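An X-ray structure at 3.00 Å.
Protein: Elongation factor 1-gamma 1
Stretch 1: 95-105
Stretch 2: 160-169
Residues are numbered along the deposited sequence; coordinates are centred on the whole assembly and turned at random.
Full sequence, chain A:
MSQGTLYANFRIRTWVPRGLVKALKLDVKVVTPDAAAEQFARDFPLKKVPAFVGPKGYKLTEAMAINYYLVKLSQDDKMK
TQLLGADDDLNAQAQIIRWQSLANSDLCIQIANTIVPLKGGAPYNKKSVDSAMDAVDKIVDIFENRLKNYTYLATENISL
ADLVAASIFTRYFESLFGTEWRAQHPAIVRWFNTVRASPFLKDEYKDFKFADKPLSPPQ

Stretch 1 (95-105) QIIRWQSLANS
Stretch 2 (160-169) LADLVAASIF

Both stretches are helical, and they lie side by side in nearly the same direction: the N-to-C axes of helix 95-105 and helix 160-169 differ by only 6° and approach to 8.3 Å. The first helix begins before Gln95 and runs on past the stretch, with a wider pi-type turn at 103-105; the second also continues beyond Phe169. Most residues keep phi/psi near -60/-45, and i to i+4 hydrogen bonds hold the turns, for example from Gln100 N to Ile96 O (2.8 Å) and from Ala165 N to Ala161 O (2.8 Å). Ser105 departs from this pattern, with phi/psi of -119/-89.

The register is set by two close backbone approaches, Gln100 CA to Ala161 CA at 4.5 Å and Ala103 CA to Ala165 CA at 5.1 Å. Moving one turn along each helix thus leads from the first pair to the second, as expected for nearly parallel axes. Three of these four residues are alanines, whose short side chains occupy little of the space between the backbones. Together the stretches bury 414 Å², counting both sides.

At the N-terminal end, the methyl of Ala161 fits against the turn from Ile96 to Gln100. Ala161 CB lies 3.5 Å from Ile96 O, 3.9 Å from Ile96 CG2 and 4.0 Å from Trp99 CB. Ile96 adopts the m, t rotamer. Trp99 (chi1 m, chi2 91°) directs its CA-to-CB bond toward the second helix, but its indole leads away, so its contribution here comes from the base of the side chain.

Gln100 supplies the polar link and has the largest covered area of any residue in the contact, 78 Å². Its CA-to-CB bond points sideways, but chi1 t (-159°), chi2 p (74°) and chi3 of 86° bring the amide over the first turn of the second helix. There Gln100 NE2 donates a hydrogen bond to Leu160 O, at 3.3 Å with an N-H...acceptor angle of 154°. Leu160 O also accepts the helical bond from Val164 N (3.1 Å), so it serves two donors. Gln100 OE1 sits 3.3 Å from Ala161 N, but the angle is too poor for a hydrogen bond. The amide is also tightly packed against aliphatic groups, with Gln100 OE1 3.1 Å from Leu160 CD1 and Gln100 NE2 3.0 Å from Val164 CB.

Farther along, the contact becomes mainly apolar. Ala103 points toward the second helix, and its CB meets Ala165 CB at 3.6 Å. Ile168, also pointing toward its partner, uses the m, t rotamer to extend CD1 to 3.8 Å from Ala103 CB, 3.3 Å from Ala103 C and 3.4 Å from Asn104 N, packing a methyl against both side chain and backbone. Asn104, with chi1 off the wells at -136°, borders this region; its ND2 approaches Val164 CG1 at 3.9 Å, a contact without a hydrogen bond. Val164 itself has chi1 t.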

# COMPACT_ATOMS: atom_id res chain seq x y z
N GLN A 95 2.33 -1.65 -17.35
CA GLN A 95 1.13 -2.16 -16.73
C GLN A 95 1.21 -2.13 -15.21
O GLN A 95 0.23 -1.80 -14.53
CB GLN A 95 0.90 -3.58 -17.20
CG GLN A 95 0.14 -3.61 -18.49
CD GLN A 95 -1.20 -2.92 -18.37
OE1 GLN A 95 -1.78 -2.87 -17.29
NE2 GLN A 95 -1.71 -2.40 -19.48
N ILE A 96 2.38 -2.45 -14.67
CA ILE A 96 2.53 -2.44 -13.23
C ILE A 96 2.31 -1.02 -12.72
O ILE A 96 1.69 -0.81 -11.68
CB ILE A 96 3.93 -2.91 -12.80
CG1 ILE A 96 4.15 -4.35 -13.26
CG2 ILE A 96 4.05 -2.77 -11.30
CD1 ILE A 96 5.59 -4.81 -13.12
N ILE A 97 2.83 -0.05 -13.46
CA ILE A 97 2.72 1.35 -13.10
C ILE A 97 1.29 1.81 -13.25
O ILE A 97 0.82 2.72 -12.55
CB ILE A 97 3.59 2.21 -14.01
CG1 ILE A 97 5.02 1.66 -13.98
CG2 ILE A 97 3.56 3.65 -13.56
CD1 ILE A 97 6.01 2.47 -14.73
N ARG A 98 0.59 1.19 -14.18
CA ARG A 98 -0.79 1.54 -14.39
C ARG A 98 -1.56 1.30 -13.10
O ARG A 98 -2.10 2.24 -12.51
CB ARG A 98 -1.38 0.72 -15.52
CG ARG A 98 -2.84 0.96 -15.72
CD ARG A 98 -3.30 0.24 -16.94
NE ARG A 98 -4.56 -0.44 -16.69
CZ ARG A 98 -5.37 -0.90 -17.64
NH1 ARG A 98 -5.04 -0.73 -18.93
NH2 ARG A 98 -6.50 -1.51 -17.28
N TRP A 99 -1.60 0.06 -12.64
CA TRP A 99 -2.32 -0.23 -11.42
C TRP A 99 -1.70 0.47 -10.24
O TRP A 99 -2.41 0.98 -9.36
CB TRP A 99 -2.37 -1.71 -11.20
CG TRP A 99 -3.20 -2.32 -12.25
CD1 TRP A 99 -2.78 -2.79 -13.46
CD2 TRP A 99 -4.62 -2.50 -12.21
NE1 TRP A 99 -3.86 -3.26 -14.18
CE2 TRP A 99 -5.00 -3.10 -13.43
CE3 TRP A 99 -5.61 -2.22 -11.25
CZ2 TRP A 99 -6.33 -3.42 -13.73
CZ3 TRP A 99 -6.93 -2.54 -11.53
CH2 TRP A 99 -7.28 -3.14 -12.77
N GLN A 100 -0.37 0.51 -10.25
CA GLN A 100 0.35 1.20 -9.20
C GLN A 100 -0.30 2.57 -9.05
O GLN A 100 -0.40 3.12 -7.96
CB GLN A 100 1.80 1.39 -9.63
CG GLN A 100 2.70 1.63 -8.46
CD GLN A 100 2.92 0.37 -7.69
OE1 GLN A 100 3.81 -0.42 -8.02
NE2 GLN A 100 2.10 0.14 -6.67
N SER A 101 -0.77 3.11 -10.16
CA SER A 101 -1.41 4.42 -10.17
C SER A 101 -2.90 4.45 -9.81
O SER A 101 -3.33 5.29 -9.02
CB SER A 101 -1.18 5.06 -11.53
OG SER A 101 -1.90 6.28 -11.63
N LEU A 102 -3.68 3.56 -10.42
CA LEU A 102 -5.12 3.47 -10.15
C LEU A 102 -5.39 3.36 -8.65
O LEU A 102 -6.35 3.93 -8.13
CB LEU A 102 -5.70 2.25 -10.82
CG LEU A 102 -6.00 2.41 -12.29
CD1 LEU A 102 -6.19 1.04 -12.95
CD2 LEU A 102 -7.23 3.28 -12.42
N ALA A 103 -4.53 2.61 -7.98
CA ALA A 103 -4.65 2.40 -6.56
C ALA A 103 -4.19 3.62 -5.81
O ALA A 103 -4.95 4.25 -5.07
CB ALA A 103 -3.82 1.20 -6.17
N ASN A 104 -2.91 3.94 -6.01
CA ASN A 104 -2.28 5.06 -5.35
C ASN A 104 -2.97 6.40 -5.54
O ASN A 104 -2.79 7.32 -4.75
CB ASN A 104 -0.85 5.17 -5.81
CG ASN A 104 0.08 5.43 -4.68
OD1 ASN A 104 -0.19 6.27 -3.81
ND2 ASN A 104 1.20 4.70 -4.65
N SER A 105 -3.75 6.50 -6.60
CA SER A 105 -4.48 7.72 -6.89
C SER A 105 -5.97 7.43 -6.86
O SER A 105 -6.61 7.50 -5.82
CB SER A 105 -4.09 8.26 -8.25
OG SER A 105 -2.68 8.30 -8.36
N LEU A 160 4.88 -5.17 -7.53
CA LEU A 160 4.87 -4.00 -6.68
C LEU A 160 3.45 -3.41 -6.70
O LEU A 160 3.01 -2.84 -5.69
CB LEU A 160 5.85 -2.97 -7.21
CG LEU A 160 6.50 -2.05 -6.18
CD1 LEU A 160 6.66 -0.70 -6.84
CD2 LEU A 160 5.67 -1.93 -4.90
N ALA A 161 2.74 -3.54 -7.82
CA ALA A 161 1.37 -3.02 -7.91
C ALA A 161 0.46 -3.67 -6.86
O ALA A 161 -0.11 -3.00 -6.00
CB ALA A 161 0.80 -3.24 -9.28
N ASP A 162 0.33 -4.98 -6.95
CA ASP A 162 -0.50 -5.72 -6.00
C ASP A 162 -0.16 -5.34 -4.58
O ASP A 162 -1.04 -5.08 -3.78
CB ASP A 162 -0.27 -7.20 -6.20
CG ASP A 162 -0.51 -7.62 -7.61
OD1 ASP A 162 -1.69 -7.60 -8.01
OD2 ASP A 162 0.46 -7.94 -8.33
N LEU A 163 1.13 -5.30 -4.27
CA LEU A 163 1.53 -4.95 -2.92
C LEU A 163 0.91 -3.64 -2.48
O LEU A 163 0.17 -3.60 -1.51
CB LEU A 163 3.04 -4.86 -2.81
CG LEU A 163 3.71 -6.24 -2.90
CD1 LEU A 163 5.20 -6.06 -2.72
CD2 LEU A 163 3.16 -7.18 -1.83
N VAL A 164 1.21 -2.57 -3.20
CA VAL A 164 0.67 -1.27 -2.86
C VAL A 164 -0.84 -1.26 -2.87
O VAL A 164 -1.47 -0.93 -1.88
CB VAL A 164 1.19 -0.22 -3.81
CG1 VAL A 164 0.38 1.06 -3.66
CG2 VAL A 164 2.66 0.02 -3.51
N ALA A 165 -1.42 -1.62 -4.01
CA ALA A 165 -2.87 -1.65 -4.11
C ALA A 165 -3.46 -2.43 -2.91
O ALA A 165 -4.55 -2.11 -2.44
CB ALA A 165 -3.28 -2.29 -5.42
N ALA A 166 -2.74 -3.43 -2.41
CA ALA A 166 -3.25 -4.20 -1.27
C ALA A 166 -3.29 -3.35 -0.02
O ALA A 166 -4.26 -3.38 0.73
CB ALA A 166 -2.38 -5.42 -1.03
N SER A 167 -2.23 -2.58 0.20
CA SER A 167 -2.14 -1.72 1.37
C SER A 167 -3.24 -0.67 1.34
O SER A 167 -3.84 -0.34 2.36
CB SER A 167 -0.78 -1.04 1.43
OG SER A 167 -0.68 -0.04 0.44
N ILE A 168 -3.52 -0.13 0.17
CA ILE A 168 -4.54 0.89 0.08
C ILE A 168 -5.91 0.34 0.44
O ILE A 168 -6.62 0.90 1.29
CB ILE A 168 -4.53 1.51 -1.32
CG1 ILE A 168 -3.25 2.35 -1.44
CG2 ILE A 168 -5.79 2.35 -1.55
CD1 ILE A 168 -2.92 2.77 -2.84
N PHE A 169 -6.27 -0.77 -0.19
CA PHE A 169 -7.55 -1.42 0.07
C PHE A 169 -7.80 -1.65 1.55
O PHE A 169 -8.93 -1.53 2.02
CB PHE A 169 -7.60 -2.73 -0.68
CG PHE A 169 -8.38 -2.67 -1.95
CD1 PHE A 169 -9.76 -2.55 -1.91
CD2 PHE A 169 -7.74 -2.73 -3.19
CE1 PHE A 169 -10.51 -2.50 -3.09
CE2 PHE A 169 -8.48 -2.68 -4.38
CZ PHE A 169 -9.87 -2.57 -4.33